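Local atomic coordinates of CG4930 (Drosophila melanogaster, PDB entry 3ISM), a protein that inhibits endonuclease G by forming a complex with it, and probably restrains cleavage of RNA by such nucleases. Residues E117-E122 against A159-T164; P153-Y158 against A169-R174. The protein carries 1 engineered substitution. One frame throughout, in Å; residues are numbered along the deposited sequence.

Interaction 1 of 2, residues E117-E122 against A159-T164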
loop_
_atom_site.group_PDB
_atom_site.type_symbol
_atom_site.label_atom_id
_atom_site.label_comp_id
_atom_site.label_asym_id
_atom_site.label_seq_id
_atom_site.Cartn_x
_atom_site.Cartn_y
_atom_site.Cartn_z
ATOM N N GLU C 117 -2.151 42.755 -29.360
ATOM C CA GLU C 117 -3.352 43.305 -29.983
ATOM C C GLU C 117 -4.145 44.185 -29.012
ATOM O O GLU C 117 -4.681 45.232 -29.391
ATOM C CB GLU C 117 -4.241 42.183 -30.531
ATOM C CG GLU C 117 -5.312 42.659 -31.538
ATOM C CD GLU C 117 -4.752 43.170 -32.875
ATOM O OE1 GLU C 117 -3.610 42.844 -33.254
ATOM O OE2 GLU C 117 -5.475 43.900 -33.569
ATOM N N VAL C 118 -4.206 43.749 -27.758
ATOM C CA VAL C 118 -4.846 44.513 -26.695
ATOM C C VAL C 118 -4.196 45.887 -26.544
ATOM O O VAL C 118 -4.895 46.897 -26.470
ATOM C CB VAL C 118 -4.833 43.713 -25.362
ATOM C CG1 VAL C 118 -5.016 44.645 -24.145
ATOM C CG2 VAL C 118 -5.922 42.643 -25.396
ATOM N N LEU C 119 -2.864 45.923 -26.564
ATOM C CA LEU C 119 -2.113 47.169 -26.365
ATOM C C LEU C 119 -2.168 48.118 -27.565
ATOM O O LEU C 119 -2.302 49.329 -27.396
ATOM C CB LEU C 119 -0.661 46.866 -25.985
ATOM C CG LEU C 119 -0.475 46.078 -24.683
ATOM C CD1 LEU C 119 1.000 45.845 -24.410
ATOM C CD2 LEU C 119 -1.146 46.785 -23.514
ATOM N N LYS C 120 -2.058 47.554 -28.766
ATOM C CA LYS C 120 -2.185 48.284 -30.026
ATOM C C LYS C 120 -3.538 48.992 -30.133
ATOM O O LYS C 120 -3.620 50.136 -30.578
ATOM C CB LYS C 120 -2.009 47.302 -31.186
ATOM C CG LYS C 120 -2.199 47.886 -32.568
ATOM C CD LYS C 120 -2.769 46.817 -33.497
ATOM C CE LYS C 120 -3.107 47.383 -34.858
ATOM N NZ LYS C 120 -1.878 47.750 -35.609
ATOM N N LYS C 121 -4.591 48.303 -29.703
ATOM C CA LYS C 121 -5.949 48.840 -29.723
ATOM C C LYS C 121 -6.247 49.661 -28.472
ATOM O O LYS C 121 -7.345 50.204 -28.323
ATOM C CB LYS C 121 -6.962 47.703 -29.884
ATOM C CG LYS C 121 -6.759 46.939 -31.181
ATOM C CD LYS C 121 -8.051 46.374 -31.717
ATOM C CE LYS C 121 -7.904 45.935 -33.181
ATOM N NZ LYS C 121 -7.659 47.068 -34.112
ATOM N N GLU C 122 -5.257 49.736 -27.580
ATOM C CA GLU C 122 -5.320 50.557 -26.364
ATOM C C GLU C 122 -6.511 50.200 -25.479
ATOM O O GLU C 122 -7.206 51.080 -24.970
ATOM C CB GLU C 122 -5.289 52.064 -26.697
ATOM C CG GLU C 122 -3.905 52.585 -27.109
ATOM C CD GLU C 122 -3.843 54.107 -27.207
ATOM O OE1 GLU C 122 -3.738 54.784 -26.151
ATOM O OE2 GLU C 122 -3.892 54.628 -28.345
ATOM N N ALA C 159 5.178 43.473 -18.086
ATOM C CA ALA C 159 5.835 44.776 -17.960
ATOM C C ALA C 159 5.540 45.684 -19.136
ATOM O O ALA C 159 6.446 46.052 -19.882
ATOM C CB ALA C 159 7.344 44.613 -17.796
ATOM N N HIS C 160 4.274 46.053 -19.289
ATOM C CA HIS C 160 3.839 46.906 -20.381
ATOM C C HIS C 160 2.740 47.824 -19.885
ATOM O O HIS C 160 1.927 47.416 -19.044
ATOM C CB HIS C 160 3.341 46.057 -21.561
ATOM C CG HIS C 160 4.437 45.327 -22.273
ATOM N ND1 HIS C 160 4.829 44.052 -21.922
ATOM C CD2 HIS C 160 5.270 45.716 -23.268
ATOM C CE1 HIS C 160 5.839 43.676 -22.689
ATOM N NE2 HIS C 160 6.123 44.666 -23.518
ATOM N N ALA C 161 2.736 49.052 -20.409
ATOM C CA ALA C 161 1.713 50.067 -20.104
ATOM C C ALA C 161 1.676 50.471 -18.624
ATOM O O ALA C 161 0.610 50.647 -18.036
ATOM C CB ALA C 161 0.325 49.611 -20.596
ATOM N N GLY C 162 2.854 50.613 -18.031
ATOM C CA GLY C 162 2.966 50.941 -16.613
ATOM C C GLY C 162 2.637 49.818 -15.633
ATOM O O GLY C 162 2.623 50.048 -14.430
ATOM N N CYS C 163 2.381 48.610 -16.127
ATOM C CA CYS C 163 2.065 47.472 -15.246
ATOM C C CYS C 163 3.269 46.608 -14.928
ATOM O O CYS C 163 4.265 46.643 -15.630
ATOM C CB CYS C 163 1.006 46.574 -15.879
ATOM S SG CYS C 163 -0.598 47.341 -16.042
ATOM N N THR C 164 3.161 45.824 -13.860
ATOM C CA THR C 164 4.136 44.790 -13.550
ATOM C C THR C 164 3.370 43.527 -13.135
ATOM O O THR C 164 2.163 43.583 -12.865
ATOM C CB THR C 164 5.132 45.219 -12.431
ATOM O OG1 THR C 164 4.407 45.603 -11.261
ATOM C CG2 THR C 164 6.024 46.389 -12.871
#

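Interaction 2 of 2, residues P153-Y158 against A169-R174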
loop_
_atom_site.group_PDB
_atom_site.type_symbol
_atom_site.label_atom_id
_atom_site.label_comp_id
_atom_site.label_asym_id
_atom_site.label_seq_id
_atom_site.Cartn_x
_atom_site.Cartn_y
_atom_site.Cartn_z
ATOM N N PRO C 153 10.284 32.568 -14.790
ATOM C CA PRO C 153 8.933 33.130 -14.625
ATOM C C PRO C 153 8.631 34.185 -15.693
ATOM O O PRO C 153 9.553 34.880 -16.124
ATOM C CB PRO C 153 8.975 33.768 -13.237
ATOM C CG PRO C 153 10.433 33.931 -12.907
ATOM C CD PRO C 153 11.169 32.867 -13.645
ATOM N N PRO C 154 7.361 34.285 -16.134
ATOM C CA PRO C 154 6.962 35.177 -17.227
ATOM C C PRO C 154 6.700 36.605 -16.744
ATOM O O PRO C 154 5.625 37.152 -16.956
ATOM C CB PRO C 154 5.682 34.529 -17.739
ATOM C CG PRO C 154 5.093 33.888 -16.536
ATOM C CD PRO C 154 6.208 33.526 -15.615
ATOM N N LEU C 155 7.704 37.189 -16.111
ATOM C CA LEU C 155 7.626 38.507 -15.503
ATOM C C LEU C 155 7.499 39.592 -16.556
ATOM O O LEU C 155 6.748 40.561 -16.398
ATOM C CB LEU C 155 8.918 38.751 -14.731
ATOM C CG LEU C 155 8.909 39.856 -13.684
ATOM C CD1 LEU C 155 8.515 39.256 -12.330
ATOM C CD2 LEU C 155 10.289 40.497 -13.605
ATOM N N GLU C 156 8.247 39.400 -17.638
ATOM C CA GLU C 156 8.423 40.350 -18.731
ATOM C C GLU C 156 7.142 40.545 -19.542
ATOM O O GLU C 156 6.906 41.603 -20.132
ATOM C CB GLU C 156 9.558 39.841 -19.641
ATOM C CG GLU C 156 10.909 39.581 -18.924
ATOM C CD GLU C 156 10.960 38.298 -18.062
ATOM O OE1 GLU C 156 10.018 37.471 -18.084
ATOM O OE2 GLU C 156 11.963 38.119 -17.345
ATOM N N PHE C 157 6.337 39.482 -19.592
ATOM C CA PHE C 157 5.055 39.514 -20.289
ATOM C C PHE C 157 4.218 40.700 -19.795
ATOM O O PHE C 157 3.562 41.386 -20.577
ATOM C CB PHE C 157 4.278 38.208 -20.068
ATOM C CG PHE C 157 2.834 38.251 -20.560
ATOM C CD1 PHE C 157 2.520 37.917 -21.871
ATOM C CD2 PHE C 157 1.801 38.610 -19.703
ATOM C CE1 PHE C 157 1.202 37.962 -22.323
ATOM C CE2 PHE C 157 0.487 38.672 -20.154
ATOM C CZ PHE C 157 0.189 38.339 -21.461
ATOM N N TYR C 158 4.270 40.924 -18.483
ATOM C CA TYR C 158 3.374 41.839 -17.801
ATOM C C TYR C 158 3.903 43.279 -17.743
ATOM O O TYR C 158 3.165 44.191 -17.379
ATOM C CB TYR C 158 3.137 41.327 -16.374
ATOM C CG TYR C 158 2.339 40.032 -16.273
ATOM C CD1 TYR C 158 2.977 38.802 -16.121
ATOM C CD2 TYR C 158 0.947 40.049 -16.296
ATOM C CE1 TYR C 158 2.239 37.607 -16.018
ATOM C CE2 TYR C 158 0.207 38.882 -16.188
ATOM C CZ TYR C 158 0.851 37.665 -16.048
ATOM O OH TYR C 158 0.089 36.522 -15.950
ATOM N N ALA C 169 6.846 41.115 -6.777
ATOM C CA ALA C 169 7.396 41.327 -5.429
ATOM C C ALA C 169 7.752 40.016 -4.738
ATOM O O ALA C 169 8.785 39.935 -4.075
ATOM C CB ALA C 169 6.437 42.141 -4.571
ATOM N N SER C 170 6.901 38.998 -4.920
ATOM C CA SER C 170 7.127 37.655 -4.364
ATOM C C SER C 170 8.408 37.004 -4.878
ATOM O O SER C 170 9.118 36.362 -4.107
ATOM C CB SER C 170 5.928 36.723 -4.614
ATOM O OG SER C 170 5.901 36.198 -5.945
ATOM N N LEU C 171 8.709 37.177 -6.163
ATOM C CA LEU C 171 9.923 36.596 -6.748
ATOM C C LEU C 171 11.224 37.206 -6.247
ATOM O O LEU C 171 12.219 36.490 -6.097
ATOM C CB LEU C 171 9.892 36.669 -8.265
ATOM C CG LEU C 171 8.911 35.708 -8.919
ATOM C CD1 LEU C 171 8.929 35.956 -10.404
ATOM C CD2 LEU C 171 9.254 34.247 -8.571
ATOM N N LYS C 172 11.223 38.520 -6.008
ATOM C CA LYS C 172 12.411 39.194 -5.477
ATOM C C LYS C 172 12.756 38.653 -4.095
ATOM O O LYS C 172 13.928 38.456 -3.783
ATOM C CB LYS C 172 12.239 40.720 -5.445
ATOM C CG LYS C 172 12.227 41.363 -6.822
ATOM C CD LYS C 172 11.820 42.827 -6.776
ATOM C CE LYS C 172 11.245 43.263 -8.122
ATOM N NZ LYS C 172 11.131 44.741 -8.257
ATOM N N VAL C 173 11.728 38.383 -3.289
ATOM C CA VAL C 173 11.920 37.839 -1.942
ATOM C C VAL C 173 12.340 36.358 -1.967
ATOM O O VAL C 173 13.136 35.935 -1.132
ATOM C CB VAL C 173 10.689 38.104 -1.010
ATOM C CG1 VAL C 173 10.964 37.652 0.417
ATOM C CG2 VAL C 173 10.345 39.587 -0.993
ATOM N N ARG C 174 11.844 35.582 -2.930
ATOM C CA ARG C 174 12.232 34.163 -3.030
ATOM C C ARG C 174 13.719 33.994 -3.374
ATOM O O ARG C 174 14.200 34.498 -4.394
ATOM C CB ARG C 174 11.371 33.381 -4.042
ATOM C CG ARG C 174 9.840 33.494 -3.890
ATOM C CD ARG C 174 9.307 33.151 -2.494
ATOM N NE ARG C 174 8.100 33.924 -2.179
ATOM C CZ ARG C 174 7.977 34.755 -1.142
ATOM N NH1 ARG C 174 8.980 34.914 -0.283
ATOM N NH2 ARG C 174 6.841 35.418 -0.951
#

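Interaction 1 of 2, residues E117-E122 against A159-T164
Leu119, in the last turn of helix 104-120, meets His160 and Ala161 with its two methyl groups. Its CA-CB bond points toward the loop, and with CG anti to the carbonyl carbon (chi1 -61°) the branch point continues in that direction, so that the touching is done by the methyls. CD1 rests on the CB of His160 at 3.7 Å and comes within 4.1 Å of His160 CG, an oblique approach to the imidazole; the leucine lies roughly perpendicular to the histidine side chain. The other branch, CD2, reaches Ala161 CB more loosely, at 4.3 Å. No hydrogen bond spans the two segments, and the contact is a small apolar patch at the surface.

The backbone on both sides is sharply turned. His160 to Cys163 form a type I' beta turn, closed by Cys163 N to His160 O at 3.2 Å; the same carbonyl oxygen accepts a bond from the indole NE1 of Trp127, and His160 ND1 bonds Phe157 O, which helps to fix the imidazole's rotation. Across the contact, just past the helix, Glu122 takes a positive phi, and its N turns back to Leu119 O in a weak bond at 3.0 Å. The arrangement thus pairs a Schellman C-terminal motif with a type I' turn, docking a loop against the end of a helix in this helical domain.

Interaction 2 of 2, residues P153-Y158 against A169-R174
Pro153 and Leu155 receive one methyl of Leu171, and every interaction between the two segments is apolar. Leu171 CD1 lies 3.6 Å from Pro153 CG and equally near its CB, so the methyl sits against the CB-CG side of the pyrrolidine ring, with the leucine aslant the ring. The same CD1 meets Leu155 CD1 at 3.8 Å, the two leucines running alongside each other and pointing opposite ways. Having CG anti to the backbone N (chi1 -162°) is what carries the Leu155 methyl to this meeting. Trp140 also touches Pro153, extending the apolar surroundings.

Backbone hydrogen bonds shape each partner separately. Pro154 is the centre of an inverse gamma turn, with a weak bond from Leu155 N to Pro153 O, and this bend lets two residues so near in sequence serve one methyl. On the other side, Arg174 N bonds Ser170 O at 3.1 Å, at the end of the segment.

The polar side-chain bonds are made with residues outside the two segments. Ser170 OG bonds Phe167 O and the NH2 of Arg142, tying the helix to the preceding loop, while Tyr158 OH bonds Gly137 N. Beyond the contact, Arg174 packs on Asn217 of another protein chain, CG8862. Taken together, this is a short helix seated by a single leucine on a proline-rich inverse gamma turn.

In the fold
From the N terminus, helix 104-120 supplies the first segment of interaction 1, and the chain then runs through helix 124-132 and a long loop. That loop carries 153-158 and, immediately after it, 159-164, where interaction 1 closes a loop of 36 intervening residues. Interaction 2 closes a shorter one, ten residues, when helix 168-173 returns to 153-158. The segments alternate along the chain, so the two contacts cross. Their centres lie about 17 Å apart, yet they touch: Cys163 CB packs on Tyr158 O at 3.5 Å. Through two adjacent parts of the long loop they join helix 104-120 (by 159-164) and helix 168-173 (by 153-158).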